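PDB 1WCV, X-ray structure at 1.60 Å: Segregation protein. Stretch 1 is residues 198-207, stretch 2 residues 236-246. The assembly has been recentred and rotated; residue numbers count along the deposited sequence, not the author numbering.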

# COMPACT_ATOMS: atom_id res chain seq x y z
N GLY A 198 -6.41 -12.57 -1.47
CA GLY A 198 -5.42 -12.10 -2.42
C GLY A 198 -5.45 -10.65 -2.88
O GLY A 198 -5.53 -9.74 -2.07
N GLU A 199 -5.39 -10.47 -4.20
CA GLU A 199 -5.36 -9.15 -4.81
C GLU A 199 -6.59 -8.29 -4.51
O GLU A 199 -6.58 -7.09 -4.73
N LYS A 200 -7.65 -8.92 -4.03
CA LYS A 200 -8.86 -8.19 -3.70
C LYS A 200 -8.65 -7.21 -2.56
O LYS A 200 -9.38 -6.23 -2.42
N VAL A 201 -7.62 -7.45 -1.75
CA VAL A 201 -7.36 -6.58 -0.60
C VAL A 201 -6.46 -5.43 -1.02
O VAL A 201 -5.40 -5.65 -1.61
N PHE A 202 -6.91 -4.20 -0.75
CA PHE A 202 -6.11 -3.02 -1.08
C PHE A 202 -4.79 -3.11 -0.32
O PHE A 202 -4.74 -3.61 0.80
N TRP A 203 -3.72 -2.61 -0.94
CA TRP A 203 -2.41 -2.59 -0.31
C TRP A 203 -2.36 -1.49 0.75
O TRP A 203 -1.67 -1.61 1.75
N THR A 204 -3.10 -0.41 0.51
CA THR A 204 -3.14 0.68 1.48
C THR A 204 -4.00 0.21 2.65
O THR A 204 -5.10 -0.30 2.46
N VAL A 205 -3.48 0.38 3.86
CA VAL A 205 -4.18 -0.03 5.06
C VAL A 205 -4.34 1.22 5.91
O VAL A 205 -3.41 2.01 6.02
N ILE A 206 -5.53 1.40 6.51
CA ILE A 206 -5.77 2.57 7.36
C ILE A 206 -5.43 2.21 8.80
O ILE A 206 -5.98 1.28 9.38
N PRO A 207 -4.50 2.96 9.41
CA PRO A 207 -4.09 2.69 10.79
C PRO A 207 -5.05 3.21 11.84
O PRO A 207 -5.78 4.17 11.62
N ARG A 236 -5.16 9.55 1.62
CA ARG A 236 -4.74 10.23 0.41
C ARG A 236 -4.26 9.16 -0.57
O ARG A 236 -4.61 9.16 -1.75
N ARG A 237 -3.48 8.21 -0.05
CA ARG A 237 -2.94 7.13 -0.86
C ARG A 237 -4.06 6.19 -1.32
O ARG A 237 -4.04 5.71 -2.46
N LEU A 238 -5.03 5.94 -0.45
CA LEU A 238 -6.14 5.07 -0.82
C LEU A 238 -6.91 5.63 -2.01
O LEU A 238 -7.31 4.89 -2.90
N ALA A 239 -7.14 6.94 -2.02
CA ALA A 239 -7.87 7.56 -3.12
C ALA A 239 -7.14 7.25 -4.43
O ALA A 239 -7.76 7.00 -5.46
N GLU A 240 -5.81 7.26 -4.38
CA GLU A 240 -5.01 6.96 -5.56
C GLU A 240 -5.15 5.48 -5.94
O GLU A 240 -5.26 5.14 -7.12
N GLU A 241 -5.16 4.60 -4.94
CA GLU A 241 -5.28 3.18 -5.22
C GLU A 241 -6.68 2.88 -5.74
O GLU A 241 -6.85 2.05 -6.64
N VAL A 242 -7.68 3.56 -5.19
CA VAL A 242 -9.04 3.36 -5.66
C VAL A 242 -9.15 3.83 -7.11
O VAL A 242 -9.73 3.14 -7.95
N MET A 243 -8.60 5.00 -7.43
CA MET A 243 -8.68 5.47 -8.82
C MET A 243 -7.95 4.53 -9.77
O MET A 243 -8.38 4.33 -10.90
N ALA A 244 -6.84 3.95 -9.31
CA ALA A 244 -6.10 3.01 -10.14
C ALA A 244 -6.98 1.80 -10.46
O ALA A 244 -7.00 1.31 -11.58
N ARG A 245 -7.72 1.31 -9.46
CA ARG A 245 -8.59 0.17 -9.70
C ARG A 245 -9.78 0.55 -10.57
O ARG A 245 -10.20 -0.25 -11.41
N VAL A 246 -10.33 1.74 -10.38
CA VAL A 246 -11.46 2.17 -11.21
C VAL A 246 -11.02 2.19 -12.67
O VAL A 246 -11.72 1.70 -13.55

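The bump here is Phe-202, and the hollow is a groove along one side of the helix, lined by Leu-238, Glu-241, Val-242 and Arg-245. The CA-to-CB bond of Phe-202 points sideways, but chi1 m lays the ring against the helix, where opposite faces are covered. Leu-238 (t, p) sets CD1 over one face, 4.2 Å from the Phe-202 ring centroid. Arg-245 stacks its guanidinium on the other, planes 29° apart, with CZ 4.4 Å from that centroid in an off-centre cation-pi contact. The carboxylate of Glu-241 meets the ring edge, and Val-242 CG2 comes within 3.8 Å of Phe-202 CZ.

Glu-241 points toward the loop with chi1 and chi2 both t, and this extended reach lets its carboxylate grip the backbone just after Phe-202. Trp-203 N donates to Glu-241 OE2 at 2.8 Å; Thr-204 N and Thr-204 OG1 donate to Glu-241 OE1 at 2.9 and 2.7 Å. Thr-204, chi1 m, points toward the helix, its CG2 3.9 Å from Leu-238 N.

Arg-245 also reaches loop carbonyls through weak hydrogen bonds: NH2 to Glu-199 O (2.9 Å) and Val-201 O (3.4 Å), NH1 to Lys-200 O (3.2 Å). The rule is an aromatic wedge clamped between aliphatic and cationic groups, with two loop amides (Trp-203 N and Thr-204 N) bound by Glu-241 and three carbonyls weakly held by Arg-245.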

# COMPACT_ATOMS: atom_id res chain seq x y z
CB GLU A 199 -5.19 -9.28 -6.33
CG GLU A 199 -6.33 -10.01 -7.03
CD GLU A 199 -6.11 -10.18 -8.52
OE1 GLU A 199 -5.16 -10.90 -8.91
OE2 GLU A 199 -6.89 -9.61 -9.31
CB LYS A 200 -9.99 -9.16 -3.35
CG LYS A 200 -10.40 -10.06 -4.51
CD LYS A 200 -11.53 -10.98 -4.12
CE LYS A 200 -11.10 -12.00 -3.09
NZ LYS A 200 -12.19 -12.96 -2.78
CB VAL A 201 -6.66 -7.36 0.53
CG1 VAL A 201 -6.52 -6.47 1.78
CG2 VAL A 201 -7.46 -8.64 0.85
CB PHE A 202 -6.81 -1.74 -0.63
CG PHE A 202 -7.96 -1.33 -1.50
CD1 PHE A 202 -7.73 -0.78 -2.76
CD2 PHE A 202 -9.28 -1.44 -1.04
CE1 PHE A 202 -8.78 -0.34 -3.55
CE2 PHE A 202 -10.34 -1.00 -1.83
CZ PHE A 202 -10.10 -0.45 -3.09
CB TRP A 203 -1.31 -2.39 -1.35
CG TRP A 203 -1.01 -3.65 -2.07
CD1 TRP A 203 -1.32 -3.95 -3.37
CD2 TRP A 203 -0.44 -4.84 -1.50
NE1 TRP A 203 -0.98 -5.26 -3.64
CE2 TRP A 203 -0.45 -5.83 -2.52
CE3 TRP A 203 0.06 -5.17 -0.24
CZ2 TRP A 203 0.04 -7.12 -2.30
CZ3 TRP A 203 0.54 -6.45 -0.03
CH2 TRP A 203 0.52 -7.41 -1.06
CB THR A 204 -3.78 1.95 0.89
OG1 THR A 204 -3.07 2.33 -0.30
CG2 THR A 204 -3.74 3.09 1.90
CB VAL A 205 -3.34 -1.08 5.82
CG1 VAL A 205 -3.90 -1.34 7.22
CG2 VAL A 205 -3.32 -2.38 5.03
CB ILE A 206 -7.26 3.03 7.29
CG1 ILE A 206 -7.72 3.08 5.83
CG2 ILE A 206 -7.39 4.42 7.92
CD1 ILE A 206 -6.90 4.02 4.94
CB PRO A 207 -2.76 3.41 10.88
CG PRO A 207 -3.07 4.68 10.14
CD PRO A 207 -3.82 4.17 8.90
CB ARG A 236 -3.59 11.21 0.72
CG ARG A 236 -2.91 11.86 -0.50
CD ARG A 236 -3.87 12.67 -1.34
NE ARG A 236 -3.27 13.22 -2.56
CZ ARG A 236 -2.45 14.27 -2.60
NH1 ARG A 236 -2.12 14.91 -1.49
NH2 ARG A 236 -1.97 14.68 -3.77
CB ARG A 237 -1.87 6.39 -0.06
CG ARG A 237 -1.07 5.36 -0.84
CD ARG A 237 0.15 4.91 -0.03
NE ARG A 237 1.06 6.03 0.23
CZ ARG A 237 1.37 6.50 1.44
NH1 ARG A 237 0.85 5.96 2.53
NH2 ARG A 237 2.20 7.52 1.55
CB LEU A 238 -7.11 4.89 0.35
CG LEU A 238 -8.32 4.00 0.03
CD1 LEU A 238 -7.84 2.60 -0.32
CD2 LEU A 238 -9.25 3.96 1.23
CB ALA A 239 -7.99 9.07 -2.91
CB GLU A 240 -3.52 7.27 -5.30
CG GLU A 240 -3.21 8.75 -5.14
CD GLU A 240 -1.75 9.01 -4.84
OE1 GLU A 240 -1.26 8.57 -3.77
OE2 GLU A 240 -1.07 9.66 -5.66
CB GLU A 241 -4.96 2.35 -3.97
CG GLU A 241 -4.59 0.91 -4.33
CD GLU A 241 -4.26 0.05 -3.14
OE1 GLU A 241 -4.14 0.59 -2.01
OE2 GLU A 241 -4.12 -1.18 -3.34
CB VAL A 242 -10.06 4.11 -4.78
CG1 VAL A 242 -11.40 4.25 -5.53
CG2 VAL A 242 -10.28 3.34 -3.47
CB MET A 243 -8.10 6.88 -8.97
CG MET A 243 -9.04 7.99 -8.53
SD MET A 243 -10.77 7.76 -9.08
CE MET A 243 -10.61 7.61 -10.90
CB ALA A 244 -4.84 2.57 -9.42
CB ARG A 245 -9.06 -0.44 -8.37
CG ARG A 245 -7.93 -1.11 -7.62
CD ARG A 245 -8.40 -2.15 -6.62
NE ARG A 245 -7.26 -2.74 -5.93
CZ ARG A 245 -7.34 -3.78 -5.10
NH1 ARG A 245 -8.51 -4.35 -4.86
NH2 ARG A 245 -6.24 -4.26 -4.54
CB VAL A 246 -11.96 3.59 -10.82
CG1 VAL A 246 -12.88 4.14 -11.91
CG2 VAL A 246 -12.71 3.53 -9.49